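35 kDa hemin binding protein (PDB 5Y1A) is a virulence-associated, probably hemin-binding cargo of the type IX secretion system in Porphyromonas gingivalis, pairing a thioredoxin domain with immunoglobulin-like modules. Local coordinates at residues W88-Q93 and T214-D219; T76-N81 and I96-T101; K153-E158 and P323-V328. All coordinates share one frame; numbering follows the deposited sequence. Where two conformers were deposited one is given.

Interaction 1 (W88-Q93 and T214-D219); sequences WPRVGQ and TDVKGD
R90 leaves the first turn of helix 89-102 and lays the edge of its guanidinium against the carbonyl of T214, at the irregular part of strand 207-220. NH1 gives the main bond, 2.8 Å to T214 O and nearly straight, with an N-H...O angle of 166°. The oxygen lies almost in the guanidinium plane, and the donor lies in the carbonyl plane on a lone pair, which makes the bond well directed at both its donor and its acceptor. NH2 adds a weak bond to the same oxygen at 3.4 Å, and it also donates to S213 O and I211 O. The arginine chain runs extended at first and then bends at chi3 (42°), which turns the head toward these carbonyls.

V216 packs against both this head and the helix backbone. Its CG1 stands over one guanidinium face, 4.0 Å from NH2, and also lies 4.1 Å from Q93 CB. The other methyl, CG2, points to the helix backbone and comes within 3.6 Å of Q93 O. The turn presenting V216 is a type I turn from D215 to G218. In the conformer given, D215 OD2 accepts from K217 N at 3.0 Å, an Asx turn, and K217 NZ forms a salt bridge with the same carboxylate.

Because the R90 head meets neutral main-chain oxygens here, its hold depends on the path of residues 211-214 rather than on their side chains; the buried V216 shields one face of the head and may limit water on that side.

Interaction 2 (T76-N81 and I96-T101); sequences TFVHYN and IALDQT
V78 and L98 meet at the buried end of this strand-helix contact, while Y80 and I96 meet toward solvent. The inner end, though buried, touches through one methyl pair, V78 CG2 to L98 CD1 at 4.2 Å, the two side chains crossing at a slant. The CA atoms of V78 and L98 are 9.5 Å from each other, and L98 also packs on F43 of strand 34-44.

The outer end has the closer atoms but is partly exposed. Y80 swings its ring away from the strand, CG anti to the backbone N (chi1 -164°), and brings OH 3.5 Å from I96 CD1. Ring atom CE1 lies 3.9 Å from CG1 of I96, itself an exposed residue. F95 stacks on the Y80 ring, and N81 OD1 sits over one of its faces, 3.3 Å above the plane and offset toward the rim.

Strand 73-79 runs parallel to strand 34-44, and helix 89-102 covers the sheet before the chain returns in strand 109-112, antiparallel to strand 34-44, the order of elements found in the thioredoxin fold.

Interaction 3 (K153-E158 and P323-V328); sequences KGATPE and PGVYVV
The loop joining strands 145-153 and 161-169 of the beta-sandwich here meets strand 324-332 of the separate C-terminal sheet, making an apolar contact between two modules. T156 carries most of it. Its CG2 methyl touches both V325 and V327, which lie two apart on the strand and therefore project from the same face. CG2 stands 3.8 Å from V325 CG1 and 3.6 Å from V327 CG2.

The two valines are met differently. T156 crosses V325 at about a right angle and touches it through the methyl alone. V327 is approached at a slant along more of the threonine, its CG2 also lying 3.8 Å from T156 CB and 3.7 Å from T156 OG1. With chi1 at 74°, OG1 sits between the backbone N and the carbonyl carbon, leaving CG2 beside the N. The hydroxyl is hydrogen-bonded to D159 OD2, a tie within the loop that helps fix the rotation of the side chain. A155 adds a looser touch, CB to V325 CG2 at 4.4 Å.

Y326 points the opposite way, packing on V308 and V343 within its own sheet. No hydrogen bond links the two segments, whose mutual burial totals only 153 Å². The arrangement is a small apolar interface between two modules, a sandwich loop laid on a face of the four-stranded antiparallel C-terminal sheet.

Overall arrangement
Interactions 1 and 2 share helix 89-102 and form one continuous region, their centres 10 Å apart. The helix turns different sides to its partners: strand 73-79 of the thioredoxin-like sheet in interaction 2, and the turn that interrupts strand 207-220 of the beta-sandwich in interaction 1. Direct packing joins the two sites, V91 CG1 lying 3.6 Å from H79 O and V216 CG2 3.8 Å from A97 CB. Interaction 3 stands apart, its centre about 28 Å from that of interaction 1 and 33 Å from that of interaction 2, across the chain's centre from the latter. Together the contacts run from the thioredoxin-like domain through the sandwich to the C-terminal sheet.

Interaction 1 (W88-Q93 and T214-D219)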
ATOM      1  N   TRP A  88      -9.565  -7.146   6.576  1.00 11.09           N
ATOM      2  CA  TRP A  88      -8.840  -7.386   5.331  1.00 11.48           C
ATOM      3  C   TRP A  88      -8.172  -8.760   5.378  1.00 11.28           C
ATOM      4  O   TRP A  88      -6.972  -8.869   5.652  1.00 11.33           O
ATOM      5  CB  TRP A  88      -7.769  -6.301   5.106  1.00 10.59           C
ATOM      6  CG  TRP A  88      -8.378  -4.929   4.880  1.00 11.28           C
ATOM      7  CD1 TRP A  88      -8.855  -4.438   3.715  1.00 11.74           C
ATOM      8  CD2 TRP A  88      -8.574  -3.909   5.868  1.00 11.41           C
ATOM      9  NE1 TRP A  88      -9.345  -3.147   3.903  1.00 11.88           N
ATOM     10  CE2 TRP A  88      -9.193  -2.810   5.220  1.00 12.29           C
ATOM     11  CE3 TRP A  88      -8.308  -3.826   7.252  1.00 11.13           C
ATOM     12  CZ2 TRP A  88      -9.513  -1.618   5.894  1.00 11.37           C
ATOM     13  CZ3 TRP A  88      -8.617  -2.650   7.922  1.00 11.96           C
ATOM     14  CH2 TRP A  88      -9.219  -1.558   7.243  1.00 12.87           C
ATOM     15  N   PRO A  89      -8.944  -9.826   5.104  1.00 10.97           N
ATOM     16  CA  PRO A  89      -8.413 -11.189   5.267  1.00 11.13           C
ATOM     17  C   PRO A  89      -7.206 -11.513   4.398  1.00 10.35           C
ATOM     18  O   PRO A  89      -6.436 -12.397   4.771  1.00 10.47           O
ATOM     19  CB  PRO A  89      -9.607 -12.091   4.894  1.00 11.81           C
ATOM     20  CG  PRO A  89     -10.808 -11.212   4.963  1.00 14.21           C
ATOM     21  CD  PRO A  89     -10.342  -9.818   4.648  1.00 11.97           C
ATOM     22  N   ARG A  90      -6.982 -10.790   3.297  1.00  9.98           N
ATOM     23  CA  ARG A  90      -5.807 -11.092   2.472  1.00 10.12           C
ATOM     24  C   ARG A  90      -4.524 -10.704   3.228  1.00  9.89           C
ATOM     25  O   ARG A  90      -3.454 -11.240   2.939  1.00  9.50           O
ATOM     26  CB  ARG A  90      -5.884 -10.398   1.113  1.00 10.22           C
ATOM     27  CG  ARG A  90      -7.002 -10.965   0.199  1.00 10.88           C
ATOM     28  CD  ARG A  90      -7.143 -10.225  -1.137  1.00 12.01           C
ATOM     29  NE  ARG A  90      -5.834  -9.924  -1.713  1.00 12.24           N
ATOM     30  CZ  ARG A  90      -5.070 -10.767  -2.411  1.00 15.32           C
ATOM     31  NH1 ARG A  90      -5.474 -12.014  -2.686  1.00 15.19           N
ATOM     32  NH2 ARG A  90      -3.878 -10.340  -2.831  1.00 11.34           N
ATOM     33  N   VAL A  91      -4.646  -9.779   4.178  1.00 10.02           N
ATOM     34  CA  VAL A  91      -3.530  -9.458   5.093  1.00  9.96           C
ATOM     35  C   VAL A  91      -3.177 -10.684   5.974  1.00 10.06           C
ATOM     36  O   VAL A  91      -1.998 -11.004   6.161  1.00  9.58           O
ATOM     37  CB  VAL A  91      -3.798  -8.179   5.963  1.00  9.95           C
ATOM     38  CG1 VAL A  91      -2.646  -7.949   6.960  1.00  8.30           C
ATOM     39  CG2 VAL A  91      -4.010  -6.921   5.090  1.00  9.94           C
ATOM     40  N   GLY A  92      -4.193 -11.392   6.493  1.00  9.74           N
ATOM     41  CA  GLY A  92      -3.952 -12.686   7.151  1.00 10.15           C
ATOM     42  C   GLY A  92      -3.252 -13.698   6.254  1.00 10.28           C
ATOM     43  O   GLY A  92      -2.336 -14.416   6.699  1.00  8.69           O
ATOM     44  N   GLN A  93      -3.668 -13.752   4.989  1.00 10.19           N
ATOM     45  CA  GLN A  93      -3.058 -14.661   4.005  0.50  9.93           C
ATOM     46  C   GLN A  93      -1.597 -14.327   3.785  1.00  9.77           C
ATOM     47  O   GLN A  93      -0.746 -15.234   3.679  1.00 10.46           O
ATOM     48  CB  GLN A  93      -3.797 -14.616   2.663  0.50 10.52           C
ATOM     49  CG  GLN A  93      -5.148 -15.325   2.655  0.50 11.08           C
ATOM     50  CD  GLN A  93      -5.078 -16.737   3.199  0.50 13.09           C
ATOM     51  OE1 GLN A  93      -4.340 -17.585   2.682  0.50 14.24           O
ATOM     52  NE2 GLN A  93      -5.863 -17.004   4.234  0.50 12.72           N
ATOM     53  N   THR A 214      -2.831 -11.156  -6.911  1.00 10.31           N
ATOM     54  CA  THR A 214      -3.801 -12.165  -6.440  1.00 10.73           C
ATOM     55  C   THR A 214      -3.158 -13.150  -5.448  1.00 10.36           C
ATOM     56  O   THR A 214      -3.664 -13.370  -4.340  1.00 10.53           O
ATOM     57  CB  THR A 214      -4.422 -12.897  -7.628  1.00 10.56           C
ATOM     58  OG1 THR A 214      -5.257 -11.958  -8.345  1.00 12.57           O
ATOM     59  CG2 THR A 214      -5.262 -14.076  -7.142  1.00 12.50           C
ATOM     60  N   ASP A 215      -2.030 -13.723  -5.861  0.50 10.10           N
ATOM     61  CA  ASP A 215      -1.186 -14.498  -4.968  0.50 10.53           C
ATOM     62  C   ASP A 215      -0.428 -13.537  -4.080  0.50 10.38           C
ATOM     63  O   ASP A 215       0.279 -12.649  -4.574  0.50 10.90           O
ATOM     64  CB  ASP A 215      -0.188 -15.353  -5.762  0.50 10.62           C
ATOM     65  CG  ASP A 215       0.428 -16.475  -4.919  0.50 11.46           C
ATOM     66  OD1 ASP A 215       0.948 -17.427  -5.531  0.50 13.09           O
ATOM     67  OD2 ASP A 215       0.382 -16.417  -3.662  0.50 11.32           O
ATOM     68  N   VAL A 216      -0.554 -13.729  -2.767  1.00 10.49           N
ATOM     69  CA  VAL A 216       0.185 -12.880  -1.824  1.00 11.01           C
ATOM     70  C   VAL A 216       1.678 -13.114  -1.898  1.00 11.19           C
ATOM     71  O   VAL A 216       2.436 -12.303  -1.352  1.00 11.87           O
ATOM     72  CB  VAL A 216      -0.297 -13.005  -0.352  1.00 11.45           C
ATOM     73  CG1 VAL A 216      -1.765 -12.625  -0.241  1.00 11.98           C
ATOM     74  CG2 VAL A 216      -0.018 -14.387   0.251  1.00 10.13           C
ATOM     75  N   LYS A 217       2.068 -14.219  -2.544  1.00 10.55           N
ATOM     76  CA  LYS A 217       3.471 -14.561  -2.776  1.00 10.77           C
ATOM     77  C   LYS A 217       4.061 -13.815  -3.972  1.00 10.74           C
ATOM     78  O   LYS A 217       5.240 -13.978  -4.252  1.00 11.31           O
ATOM     79  CB  LYS A 217       3.649 -16.085  -2.944  1.00 12.02           C
ATOM     80  CG  LYS A 217       3.122 -16.886  -1.750  1.00 13.80           C
ATOM     81  CD  LYS A 217       3.628 -18.322  -1.830  1.00 17.64           C
ATOM     82  CE  LYS A 217       3.082 -19.049  -3.072  1.00 20.38           C
ATOM     83  NZ  LYS A 217       1.585 -19.012  -3.080  1.00 20.14           N
ATOM     84  N   GLY A 218       3.243 -13.022  -4.687  1.00  9.74           N
ATOM     85  CA  GLY A 218       3.770 -12.165  -5.770  1.00  9.99           C
ATOM     86  C   GLY A 218       3.366 -12.571  -7.173  1.00  9.83           C
ATOM     87  O   GLY A 218       2.949 -13.690  -7.387  1.00 10.05           O
ATOM     88  N   ASP A 219       3.441 -11.635  -8.115  1.00  9.22           N
ATOM     89  CA  ASP A 219       3.269 -11.938  -9.532  1.00 10.01           C
ATOM     90  C   ASP A 219       4.622 -12.275 -10.135  1.00  9.94           C
ATOM     91  O   ASP A 219       5.602 -11.599  -9.837  1.00  9.95           O
ATOM     92  CB  ASP A 219       2.752 -10.696 -10.273  1.00 10.12           C
ATOM     93  CG  ASP A 219       1.289 -10.401  -9.982  1.00 12.47           C
ATOM     94  OD1 ASP A 219       0.436 -11.299 -10.068  1.00 11.42           O
ATOM     95  OD2 ASP A 219       1.005  -9.252  -9.672  1.00 14.68           O
TER

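Interaction 2 (T76-N81 and I96-T101)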
ATOM      1  N   THR A  76       6.907  -1.828   6.649  1.00 11.23           N
ATOM      2  CA  THR A  76       5.548  -2.344   6.498  1.00 10.97           C
ATOM      3  C   THR A  76       5.172  -3.110   7.766  1.00 10.66           C
ATOM      4  O   THR A  76       6.037  -3.754   8.361  1.00 12.37           O
ATOM      5  CB  THR A  76       5.406  -3.286   5.296  1.00 10.94           C
ATOM      6  OG1 THR A  76       6.175  -4.470   5.526  1.00 12.46           O
ATOM      7  CG2 THR A  76       5.869  -2.636   4.010  1.00 10.84           C
ATOM      8  N   PHE A  77       3.915  -2.981   8.202  1.00  9.27           N
ATOM      9  CA  PHE A  77       3.414  -3.693   9.381  1.00  8.83           C
ATOM     10  C   PHE A  77       2.320  -4.625   8.904  1.00  8.56           C
ATOM     11  O   PHE A  77       1.363  -4.181   8.259  1.00  9.02           O
ATOM     12  CB  PHE A  77       2.879  -2.727  10.440  1.00  9.45           C
ATOM     13  CG  PHE A  77       3.969  -1.964  11.147  1.00 10.16           C
ATOM     14  CD1 PHE A  77       4.356  -2.320  12.447  1.00 10.33           C
ATOM     15  CD2 PHE A  77       4.628  -0.905  10.503  1.00  9.70           C
ATOM     16  CE1 PHE A  77       5.414  -1.647  13.103  1.00  8.78           C
ATOM     17  CE2 PHE A  77       5.665  -0.208  11.149  1.00 10.54           C
ATOM     18  CZ  PHE A  77       6.067  -0.575  12.451  1.00 11.52           C
ATOM     19  N   VAL A  78       2.462  -5.907   9.247  1.00  8.01           N
ATOM     20  CA  VAL A  78       1.560  -6.965   8.788  1.00  7.61           C
ATOM     21  C   VAL A  78       0.840  -7.484  10.021  1.00  8.64           C
ATOM     22  O   VAL A  78       1.478  -7.973  10.959  1.00  8.33           O
ATOM     23  CB  VAL A  78       2.349  -8.131   8.149  1.00  6.48           C
ATOM     24  CG1 VAL A  78       1.394  -9.256   7.754  1.00  7.72           C
ATOM     25  CG2 VAL A  78       3.157  -7.658   6.909  1.00  6.85           C
ATOM     26  N   HIS A  79      -0.480  -7.342  10.032  1.00  9.02           N
ATOM     27  CA  HIS A  79      -1.281  -7.712  11.198  1.00  9.57           C
ATOM     28  C   HIS A  79      -1.767  -9.148  11.135  1.00  9.83           C
ATOM     29  O   HIS A  79      -2.044  -9.648  10.052  1.00 10.19           O
ATOM     30  CB  HIS A  79      -2.470  -6.771  11.305  1.00  9.77           C
ATOM     31  CG  HIS A  79      -2.133  -5.465  11.955  1.00 10.00           C
ATOM     32  ND1 HIS A  79      -2.523  -5.154  13.236  1.00  9.70           N
ATOM     33  CD2 HIS A  79      -1.389  -4.418  11.522  1.00 11.22           C
ATOM     34  CE1 HIS A  79      -2.056  -3.961  13.559  1.00 10.27           C
ATOM     35  NE2 HIS A  79      -1.357  -3.496  12.542  1.00  8.64           N
ATOM     36  N   TYR A  80      -1.885  -9.799  12.297  1.00  9.81           N
ATOM     37  CA  TYR A  80      -2.477 -11.131  12.337  1.00 11.01           C
ATOM     38  C   TYR A  80      -3.373 -11.369  13.540  1.00 11.01           C
ATOM     39  O   TYR A  80      -3.088 -10.900  14.657  1.00 11.01           O
ATOM     40  CB  TYR A  80      -1.403 -12.218  12.250  1.00 11.54           C
ATOM     41  CG  TYR A  80      -1.968 -13.580  11.894  1.00 11.57           C
ATOM     42  CD1 TYR A  80      -2.563 -13.778  10.651  1.00 12.58           C
ATOM     43  CD2 TYR A  80      -1.880 -14.665  12.772  1.00 13.68           C
ATOM     44  CE1 TYR A  80      -3.079 -14.991  10.274  1.00 16.75           C
ATOM     45  CE2 TYR A  80      -2.418 -15.939  12.391  1.00 13.47           C
ATOM     46  CZ  TYR A  80      -3.004 -16.062  11.126  1.00 15.23           C
ATOM     47  OH  TYR A  80      -3.550 -17.230  10.633  1.00 18.01           O
ATOM     48  N   ASN A  81      -4.446 -12.137  13.321  1.00 10.21           N
ATOM     49  CA  ASN A  81      -5.373 -12.488  14.423  1.00 10.86           C
ATOM     50  C   ASN A  81      -5.922 -11.267  15.159  1.00 10.22           C
ATOM     51  O   ASN A  81      -5.953 -11.223  16.396  1.00 10.86           O
ATOM     52  CB  ASN A  81      -4.763 -13.498  15.402  1.00 10.13           C
ATOM     53  CG  ASN A  81      -4.761 -14.919  14.852  1.00 10.49           C
ATOM     54  OD1 ASN A  81      -5.336 -15.171  13.800  1.00 11.22           O
ATOM     55  ND2 ASN A  81      -4.087 -15.837  15.547  1.00 10.58           N
ATOM     56  N   ILE A  96       0.325 -15.566   6.864  1.00  9.27           N
ATOM     57  CA  ILE A  96       0.486 -17.032   6.783  1.00  9.81           C
ATOM     58  C   ILE A  96       1.620 -17.443   5.832  1.00  9.18           C
ATOM     59  O   ILE A  96       2.394 -18.354   6.140  1.00  8.65           O
ATOM     60  CB  ILE A  96      -0.865 -17.676   6.363  1.00 10.28           C
ATOM     61  CG1 ILE A  96      -1.840 -17.557   7.544  1.00 11.02           C
ATOM     62  CG2 ILE A  96      -0.689 -19.146   5.861  1.00 11.49           C
ATOM     63  CD1 ILE A  96      -3.303 -17.860   7.167  1.00 14.30           C
ATOM     64  N   ALA A  97       1.716 -16.755   4.696  1.00  8.18           N
ATOM     65  CA  ALA A  97       2.758 -17.004   3.711  1.00  8.61           C
ATOM     66  C   ALA A  97       4.132 -16.648   4.258  1.00  8.44           C
ATOM     67  O   ALA A  97       5.083 -17.424   4.116  1.00  9.55           O
ATOM     68  CB  ALA A  97       2.463 -16.221   2.388  1.00  8.24           C
ATOM     69  N   LEU A  98       4.225 -15.487   4.905  1.00  8.23           N
ATOM     70  CA  LEU A  98       5.481 -15.007   5.492  1.00  8.54           C
ATOM     71  C   LEU A  98       5.901 -15.944   6.625  1.00  8.41           C
ATOM     72  O   LEU A  98       7.089 -16.221   6.800  1.00  9.10           O
ATOM     73  CB  LEU A  98       5.317 -13.566   6.007  1.00  8.10           C
ATOM     74  CG  LEU A  98       5.304 -12.510   4.880  1.00  9.88           C
ATOM     75  CD1 LEU A  98       4.823 -11.155   5.379  1.00  8.99           C
ATOM     76  CD2 LEU A  98       6.704 -12.394   4.236  1.00 10.27           C
ATOM     77  N   ASP A  99       4.920 -16.397   7.405  1.00  8.12           N
ATOM     78  CA  ASP A  99       5.190 -17.390   8.459  1.00  9.09           C
ATOM     79  C   ASP A  99       5.764 -18.708   7.880  1.00  8.78           C
ATOM     80  O   ASP A  99       6.786 -19.221   8.352  1.00  8.04           O
ATOM     81  CB  ASP A  99       3.908 -17.642   9.259  1.00  8.53           C
ATOM     82  CG  ASP A  99       4.132 -18.498  10.508  1.00  9.76           C
ATOM     83  OD1 ASP A  99       5.274 -18.551  11.066  1.00 12.00           O
ATOM     84  OD2 ASP A  99       3.128 -19.129  10.937  1.00 12.14           O
ATOM     85  N   GLN A 100       5.125 -19.238   6.847  1.00  9.65           N
ATOM     86  CA  GLN A 100       5.650 -20.416   6.157  1.00 10.86           C
ATOM     87  C   GLN A 100       7.115 -20.218   5.715  1.00 10.75           C
ATOM     88  O   GLN A 100       7.947 -21.121   5.852  1.00 12.72           O
ATOM     89  CB  GLN A 100       4.760 -20.778   4.968  1.00 10.37           C
ATOM     90  CG  GLN A 100       5.177 -22.102   4.276  1.00 13.89           C
ATOM     91  CD  GLN A 100       5.233 -23.296   5.241  1.00 17.47           C
ATOM     92  OE1 GLN A 100       4.303 -23.516   6.034  1.00 17.90           O
ATOM     93  NE2 GLN A 100       6.322 -24.079   5.170  1.00 18.72           N
ATOM     94  N   THR A 101       7.436 -19.030   5.231  1.00 10.30           N
ATOM     95  CA  THR A 101       8.759 -18.725   4.729  1.00 10.06           C
ATOM     96  C   THR A 101       9.808 -18.471   5.809  1.00 10.55           C
ATOM     97  O   THR A 101      10.946 -18.996   5.739  1.00 10.71           O
ATOM     98  CB  THR A 101       8.653 -17.507   3.752  1.00  9.42           C
ATOM     99  OG1 THR A 101       7.819 -17.900   2.664  1.00 11.61           O
ATOM    100  CG2 THR A 101      10.038 -17.072   3.210  1.00 11.06           C
TER

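Interaction 3 (K153-E158 and P323-V328)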
ATOM      1  N   LYS A 153      -4.134   8.583  -8.864  1.00 11.30           N
ATOM      2  CA  LYS A 153      -5.220   8.361  -7.916  1.00 12.35           C
ATOM      3  C   LYS A 153      -6.600   8.561  -8.513  1.00 12.79           C
ATOM      4  O   LYS A 153      -6.786   9.423  -9.365  1.00 13.05           O
ATOM      5  CB  LYS A 153      -5.064   9.216  -6.668  1.00 12.66           C
ATOM      6  CG  LYS A 153      -5.043  10.695  -6.922  1.00 12.90           C
ATOM      7  CD  LYS A 153      -4.896  11.428  -5.602  1.00 17.46           C
ATOM      8  CE  LYS A 153      -4.985  12.937  -5.842  1.00 20.28           C
ATOM      9  NZ  LYS A 153      -4.777  13.714  -4.566  1.00 24.03           N
ATOM     10  N   GLY A 154      -7.545   7.744  -8.055  1.00 13.49           N
ATOM     11  CA  GLY A 154      -8.940   7.848  -8.481  1.00 14.68           C
ATOM     12  C   GLY A 154      -9.519   9.081  -7.842  1.00 14.90           C
ATOM     13  O   GLY A 154      -8.984   9.544  -6.848  1.00 15.33           O
ATOM     14  N   ALA A 155     -10.600   9.601  -8.416  1.00 15.69           N
ATOM     15  CA  ALA A 155     -11.155  10.888  -7.968  1.00 16.22           C
ATOM     16  C   ALA A 155     -12.049  10.754  -6.733  1.00 16.83           C
ATOM     17  O   ALA A 155     -12.143  11.680  -5.912  1.00 16.89           O
ATOM     18  CB  ALA A 155     -11.893  11.543  -9.080  1.00 16.68           C
ATOM     19  N   THR A 156     -12.697   9.599  -6.617  1.00 17.05           N
ATOM     20  CA  THR A 156     -13.659   9.321  -5.559  1.00 17.91           C
ATOM     21  C   THR A 156     -13.448   7.875  -5.117  1.00 19.03           C
ATOM     22  O   THR A 156     -12.729   7.131  -5.779  1.00 18.19           O
ATOM     23  CB  THR A 156     -15.123   9.519  -6.055  1.00 18.53           C
ATOM     24  OG1 THR A 156     -15.493   8.431  -6.905  1.00 19.62           O
ATOM     25  CG2 THR A 156     -15.284  10.855  -6.823  1.00 17.49           C
ATOM     26  N   PRO A 157     -14.059   7.469  -3.990  1.00 20.19           N
ATOM     27  CA  PRO A 157     -13.852   6.104  -3.481  1.00 21.05           C
ATOM     28  C   PRO A 157     -14.246   4.984  -4.445  1.00 21.72           C
ATOM     29  O   PRO A 157     -13.753   3.839  -4.307  1.00 22.79           O
ATOM     30  CB  PRO A 157     -14.705   6.088  -2.211  1.00 21.17           C
ATOM     31  CG  PRO A 157     -14.675   7.560  -1.762  1.00 21.16           C
ATOM     32  CD  PRO A 157     -14.909   8.253  -3.073  1.00 20.06           C
ATOM     33  N   GLU A 158     -15.102   5.280  -5.424  0.50 21.33           N
ATOM     34  CA  GLU A 158     -15.519   4.252  -6.387  0.50 21.76           C
ATOM     35  C   GLU A 158     -14.789   4.317  -7.732  0.50 21.05           C
ATOM     36  O   GLU A 158     -15.183   3.656  -8.709  0.50 20.94           O
ATOM     37  CB  GLU A 158     -17.043   4.232  -6.563  0.50 21.90           C
ATOM     38  CG  GLU A 158     -17.782   3.450  -5.466  0.50 23.07           C
ATOM     39  CD  GLU A 158     -17.301   2.009  -5.333  0.50 25.29           C
ATOM     40  OE1 GLU A 158     -16.880   1.619  -4.221  0.50 26.53           O
ATOM     41  OE2 GLU A 158     -17.328   1.274  -6.340  0.50 26.07           O
ATOM     42  N   PRO A 323     -15.138  23.928  -5.519  1.00 16.37           N
ATOM     43  CA  PRO A 323     -14.597  23.171  -6.645  1.00 16.06           C
ATOM     44  C   PRO A 323     -14.036  21.816  -6.222  1.00 15.56           C
ATOM     45  O   PRO A 323     -13.398  21.682  -5.170  1.00 15.39           O
ATOM     46  CB  PRO A 323     -13.498  24.090  -7.182  1.00 15.96           C
ATOM     47  CG  PRO A 323     -14.044  25.465  -6.889  1.00 15.95           C
ATOM     48  CD  PRO A 323     -14.555  25.286  -5.474  1.00 16.36           C
ATOM     49  N   GLY A 324     -14.324  20.818  -7.039  1.00 14.92           N
ATOM     50  CA  GLY A 324     -13.926  19.459  -6.748  1.00 14.66           C
ATOM     51  C   GLY A 324     -14.872  18.506  -7.442  1.00 14.34           C
ATOM     52  O   GLY A 324     -15.804  18.927  -8.144  1.00 15.23           O
ATOM     53  N   VAL A 325     -14.621  17.215  -7.266  1.00 13.96           N
ATOM     54  CA  VAL A 325     -15.460  16.203  -7.875  1.00 14.03           C
ATOM     55  C   VAL A 325     -16.432  15.677  -6.821  1.00 13.78           C
ATOM     56  O   VAL A 325     -16.051  15.472  -5.665  1.00 14.56           O
ATOM     57  CB  VAL A 325     -14.633  15.020  -8.457  1.00 14.90           C
ATOM     58  CG1 VAL A 325     -15.582  13.964  -9.010  1.00 16.71           C
ATOM     59  CG2 VAL A 325     -13.672  15.504  -9.546  1.00 15.36           C
ATOM     60  N   TYR A 326     -17.691  15.508  -7.237  1.00 13.66           N
ATOM     61  CA  TYR A 326     -18.759  14.960  -6.391  1.00 14.29           C
ATOM     62  C   TYR A 326     -19.413  13.757  -7.057  1.00 15.15           C
ATOM     63  O   TYR A 326     -19.467  13.674  -8.283  1.00 15.29           O
ATOM     64  CB  TYR A 326     -19.820  16.029  -6.121  1.00 14.06           C
ATOM     65  CG  TYR A 326     -19.258  17.231  -5.389  1.00 13.48           C
ATOM     66  CD1 TYR A 326     -19.380  17.352  -3.999  1.00 15.67           C
ATOM     67  CD2 TYR A 326     -18.579  18.227  -6.082  1.00 13.44           C
ATOM     68  CE1 TYR A 326     -18.847  18.459  -3.323  1.00 13.35           C
ATOM     69  CE2 TYR A 326     -18.022  19.342  -5.411  1.00 13.44           C
ATOM     70  CZ  TYR A 326     -18.174  19.442  -4.032  1.00 14.40           C
ATOM     71  OH  TYR A 326     -17.647  20.521  -3.361  1.00 13.68           O
ATOM     72  N   VAL A 327     -19.908  12.836  -6.244  1.00 17.06           N
ATOM     73  CA  VAL A 327     -20.729  11.730  -6.743  1.00 18.33           C
ATOM     74  C   VAL A 327     -22.178  11.981  -6.355  1.00 18.86           C
ATOM     75  O   VAL A 327     -22.491  12.171  -5.174  1.00 18.98           O
ATOM     76  CB  VAL A 327     -20.256  10.377  -6.162  1.00 18.94           C
ATOM     77  CG1 VAL A 327     -21.155   9.225  -6.646  1.00 20.83           C
ATOM     78  CG2 VAL A 327     -18.819  10.112  -6.564  1.00 20.79           C
ATOM     79  N   VAL A 328     -23.061  12.009  -7.348  1.00 18.67           N
ATOM     80  CA  VAL A 328     -24.473  12.174  -7.068  1.00 19.70           C
ATOM     81  C   VAL A 328     -25.115  10.812  -7.227  1.00 20.86           C
ATOM     82  O   VAL A 328     -25.007  10.200  -8.283  1.00 19.84           O
ATOM     83  CB  VAL A 328     -25.155  13.156  -8.029  1.00 19.44           C
ATOM     84  CG1 VAL A 328     -26.613  13.368  -7.611  1.00 19.69           C
ATOM     85  CG2 VAL A 328     -24.387  14.486  -8.066  1.00 20.61           C
TER